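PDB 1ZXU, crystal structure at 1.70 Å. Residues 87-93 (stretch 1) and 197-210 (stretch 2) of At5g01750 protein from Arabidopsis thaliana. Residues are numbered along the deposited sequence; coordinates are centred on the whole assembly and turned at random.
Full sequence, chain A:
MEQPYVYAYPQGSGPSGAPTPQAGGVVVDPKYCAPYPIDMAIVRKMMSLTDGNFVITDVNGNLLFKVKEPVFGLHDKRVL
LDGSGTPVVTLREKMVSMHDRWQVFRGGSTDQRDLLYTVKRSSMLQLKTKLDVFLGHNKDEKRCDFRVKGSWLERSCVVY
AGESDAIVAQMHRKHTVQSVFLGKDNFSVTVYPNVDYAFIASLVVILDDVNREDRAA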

# COMPACT_ATOMS: atom_id res chain seq x y z
N PRO A 87 11.48 -0.65 -9.57
CA PRO A 87 10.30 -1.29 -8.95
C PRO A 87 10.52 -1.64 -7.51
O PRO A 87 11.55 -2.26 -7.16
N VAL A 88 9.55 -1.29 -6.65
CA VAL A 88 9.63 -1.60 -5.25
C VAL A 88 8.77 -2.86 -4.97
O VAL A 88 9.21 -3.82 -4.31
N VAL A 89 7.50 -2.75 -5.39
CA VAL A 89 6.63 -3.94 -5.38
C VAL A 89 5.76 -3.98 -6.64
O VAL A 89 5.53 -2.96 -7.29
N THR A 90 5.28 -5.19 -6.94
CA THR A 90 4.28 -5.41 -8.04
C THR A 90 3.03 -5.98 -7.40
O THR A 90 3.13 -6.89 -6.58
N LEU A 91 1.89 -5.39 -7.73
CA LEU A 91 0.56 -5.93 -7.23
C LEU A 91 -0.09 -6.61 -8.41
O LEU A 91 -0.12 -6.04 -9.53
N ARG A 92 -0.63 -7.80 -8.19
CA ARG A 92 -1.33 -8.52 -9.26
C ARG A 92 -2.69 -8.91 -8.73
O ARG A 92 -2.81 -9.47 -7.64
N GLU A 93 -3.73 -8.59 -9.48
CA GLU A 93 -5.05 -9.11 -9.14
C GLU A 93 -5.14 -10.45 -9.84
O GLU A 93 -5.07 -10.48 -11.08
N TYR A 197 6.47 2.10 5.06
CA TYR A 197 5.57 2.99 4.29
C TYR A 197 5.36 2.49 2.84
O TYR A 197 4.42 2.93 2.15
N ALA A 198 6.22 1.59 2.38
CA ALA A 198 5.97 0.99 1.04
C ALA A 198 4.81 0.02 1.18
O ALA A 198 3.91 -0.06 0.35
N PHE A 199 4.81 -0.71 2.29
CA PHE A 199 3.67 -1.59 2.56
C PHE A 199 2.35 -0.76 2.63
O PHE A 199 1.37 -1.06 1.94
N ILE A 200 2.33 0.31 3.42
CA ILE A 200 1.12 1.11 3.47
C ILE A 200 0.71 1.73 2.09
O ILE A 200 -0.47 1.72 1.72
N ALA A 201 1.70 2.17 1.32
CA ALA A 201 1.45 2.74 -0.00
C ALA A 201 0.82 1.64 -0.86
O ALA A 201 -0.12 1.93 -1.57
N SER A 202 1.27 0.38 -0.74
CA SER A 202 0.60 -0.63 -1.56
C SER A 202 -0.87 -0.84 -1.19
O SER A 202 -1.73 -1.12 -2.06
N LEU A 203 -1.19 -0.69 0.11
CA LEU A 203 -2.57 -0.80 0.53
C LEU A 203 -3.42 0.33 -0.03
O LEU A 203 -4.58 0.13 -0.36
N VAL A 204 -2.87 1.55 -0.03
CA VAL A 204 -3.54 2.71 -0.59
C VAL A 204 -3.86 2.48 -2.07
O VAL A 204 -4.99 2.76 -2.52
N VAL A 205 -2.91 1.88 -2.77
CA VAL A 205 -3.11 1.50 -4.17
C VAL A 205 -4.28 0.51 -4.33
O VAL A 205 -5.14 0.69 -5.19
N ILE A 206 -4.29 -0.52 -3.51
CA ILE A 206 -5.40 -1.49 -3.53
C ILE A 206 -6.76 -0.84 -3.17
O ILE A 206 -7.80 -1.15 -3.81
N LEU A 207 -6.79 0.02 -2.16
CA LEU A 207 -8.04 0.73 -1.84
C LEU A 207 -8.53 1.55 -3.00
O LEU A 207 -9.72 1.61 -3.27
N ASP A 208 -7.60 2.25 -3.64
CA ASP A 208 -7.96 3.05 -4.81
C ASP A 208 -8.55 2.12 -5.93
O ASP A 208 -9.56 2.49 -6.57
N ASP A 209 -7.97 0.94 -6.10
CA ASP A 209 -8.41 -0.04 -7.14
C ASP A 209 -9.82 -0.49 -6.82
O ASP A 209 -10.66 -0.57 -7.72
N VAL A 210 -10.08 -0.73 -5.54
CA VAL A 210 -11.44 -1.21 -5.13
C VAL A 210 -12.44 -0.11 -5.46
O VAL A 210 -13.54 -0.37 -5.96

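A short strand lies along one face of a helix in a small, mostly apolar contact, centred on one leucine and finished at its far end by a close pair of acidic side chains that share a water. The strand and helix run in roughly the same direction, 36° apart, with axes 9.5 Å from each other at closest approach.

On the helix, Ala-198, Ser-202, Val-205 and Asp-209 point toward the strand, a spacing of three to four residues that keeps them on one face. Val-88 (t) sets its CG1 4.0 Å from CB of Ala-198, while Val-89 (m) brings CG2 to 4.3 Å from CB of Ser-202. Thr-90 and Arg-92 stay out of reach.

Leu-91, with chi1 m and chi2 p, covers the most ground. Its CD2 lies 3.7 Å from the backbone O of Ser-202, 4.0 Å from CG1 of Val-205 (t) and 3.5 Å from CG1 of Ile-206. The CA-to-CB bond of Ile-206 points sideways, yet its m, t rotamer carries the side-chain end nearer the leucine. Ser-202 (p) fits a polar residue into this greasy surface by turning its hydroxyl back on the helix: OG donates to O of Phe-199 at 2.7 Å, leaving CB to face the strand.

The polar end is less conventional. Glu-93 (m, t) reaches Asp-209 (t), and OE2 of Glu-93 sits 2.6 Å from OD2 of Asp-209, very close for two acidic groups; the coordinates leave open whether a proton lies between them. One water bridges the other oxygens, donating to OE1 of Glu-93 at 2.5 Å and to OD1 of Asp-209 at 2.6 Å, so both acids are tied to a common donor.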

# COMPACT_ATOMS: atom_id res chain seq x y z
CB PRO A 87 10.10 -2.57 -9.76
CG PRO A 87 10.71 -2.19 -11.17
CD PRO A 87 11.92 -1.38 -10.78
CB VAL A 88 9.11 -0.41 -4.43
CG1 VAL A 88 9.01 -0.76 -2.92
CG2 VAL A 88 10.03 0.85 -4.73
CB VAL A 89 5.67 -4.04 -4.15
CG1 VAL A 89 6.48 -4.21 -2.81
CG2 VAL A 89 4.75 -2.84 -4.09
CB THR A 90 4.85 -6.39 -9.09
OG1 THR A 90 5.99 -5.76 -9.71
CG2 THR A 90 3.80 -6.62 -10.17
CB LEU A 91 -0.30 -4.73 -6.85
CG LEU A 91 0.14 -4.04 -5.59
CD1 LEU A 91 1.27 -3.08 -5.82
CD2 LEU A 91 -1.05 -3.25 -5.07
CB ARG A 92 -0.56 -9.76 -9.74
CG ARG A 92 -1.11 -10.34 -11.04
CD ARG A 92 -0.32 -11.59 -11.49
NE ARG A 92 -0.39 -12.65 -10.48
CZ ARG A 92 0.32 -13.78 -10.53
NH1 ARG A 92 1.16 -14.00 -11.54
NH2 ARG A 92 0.19 -14.68 -9.57
CB GLU A 93 -6.15 -8.22 -9.70
CG GLU A 93 -6.04 -6.77 -9.35
CD GLU A 93 -7.29 -6.03 -9.71
OE1 GLU A 93 -7.44 -5.64 -10.89
OE2 GLU A 93 -8.14 -5.84 -8.81
CB TYR A 197 5.97 4.48 4.40
CG TYR A 197 7.24 4.92 3.65
CD1 TYR A 197 7.22 5.10 2.25
CD2 TYR A 197 8.42 5.19 4.38
CE1 TYR A 197 8.36 5.55 1.56
CE2 TYR A 197 9.56 5.64 3.69
CZ TYR A 197 9.51 5.79 2.29
OH TYR A 197 10.63 6.22 1.58
CB ALA A 198 7.19 0.28 0.46
CB PHE A 199 3.95 -2.29 3.90
CG PHE A 199 2.76 -3.04 4.44
CD1 PHE A 199 2.08 -4.00 3.65
CD2 PHE A 199 2.26 -2.73 5.72
CE1 PHE A 199 0.98 -4.70 4.13
CE2 PHE A 199 1.19 -3.44 6.22
CZ PHE A 199 0.50 -4.41 5.44
CB ILE A 200 1.24 2.21 4.54
CG1 ILE A 200 1.59 1.56 5.91
CG2 ILE A 200 -0.07 3.04 4.50
CD1 ILE A 200 0.53 0.57 6.43
CB ALA A 201 2.76 3.19 -0.67
CB SER A 202 1.39 -1.96 -1.51
OG SER A 202 1.11 -2.62 -0.28
CB LEU A 203 -2.66 -0.87 2.09
CG LEU A 203 -1.98 -2.11 2.67
CD1 LEU A 203 -2.18 -2.09 4.23
CD2 LEU A 203 -2.60 -3.41 2.15
CB VAL A 204 -2.68 3.96 -0.42
CG1 VAL A 204 -3.27 5.17 -1.27
CG2 VAL A 204 -2.57 4.28 1.11
CB VAL A 205 -1.82 0.97 -4.81
CG1 VAL A 205 -2.11 0.44 -6.23
CG2 VAL A 205 -0.75 2.13 -4.83
CB ILE A 206 -5.09 -2.68 -2.58
CG1 ILE A 206 -3.94 -3.50 -3.18
CG2 ILE A 206 -6.31 -3.55 -2.41
CD1 ILE A 206 -3.32 -4.51 -2.20
CB LEU A 207 -7.84 1.61 -0.62
CG LEU A 207 -7.68 0.81 0.67
CD1 LEU A 207 -7.16 1.70 1.76
CD2 LEU A 207 -9.07 0.20 1.04
CB ASP A 208 -6.73 3.74 -5.33
CG ASP A 208 -7.01 4.51 -6.61
OD1 ASP A 208 -7.56 5.59 -6.47
OD2 ASP A 208 -6.65 4.00 -7.67
CB ASP A 209 -7.52 -1.26 -7.13
CG ASP A 209 -7.68 -2.11 -8.38
OD1 ASP A 209 -7.75 -1.52 -9.49
OD2 ASP A 209 -7.73 -3.34 -8.23
CB VAL A 210 -11.52 -1.53 -3.65
CG1 VAL A 210 -13.01 -1.73 -3.25
CG2 VAL A 210 -10.74 -2.80 -3.34
O HOH W 1 -8.02 -3.27 -11.46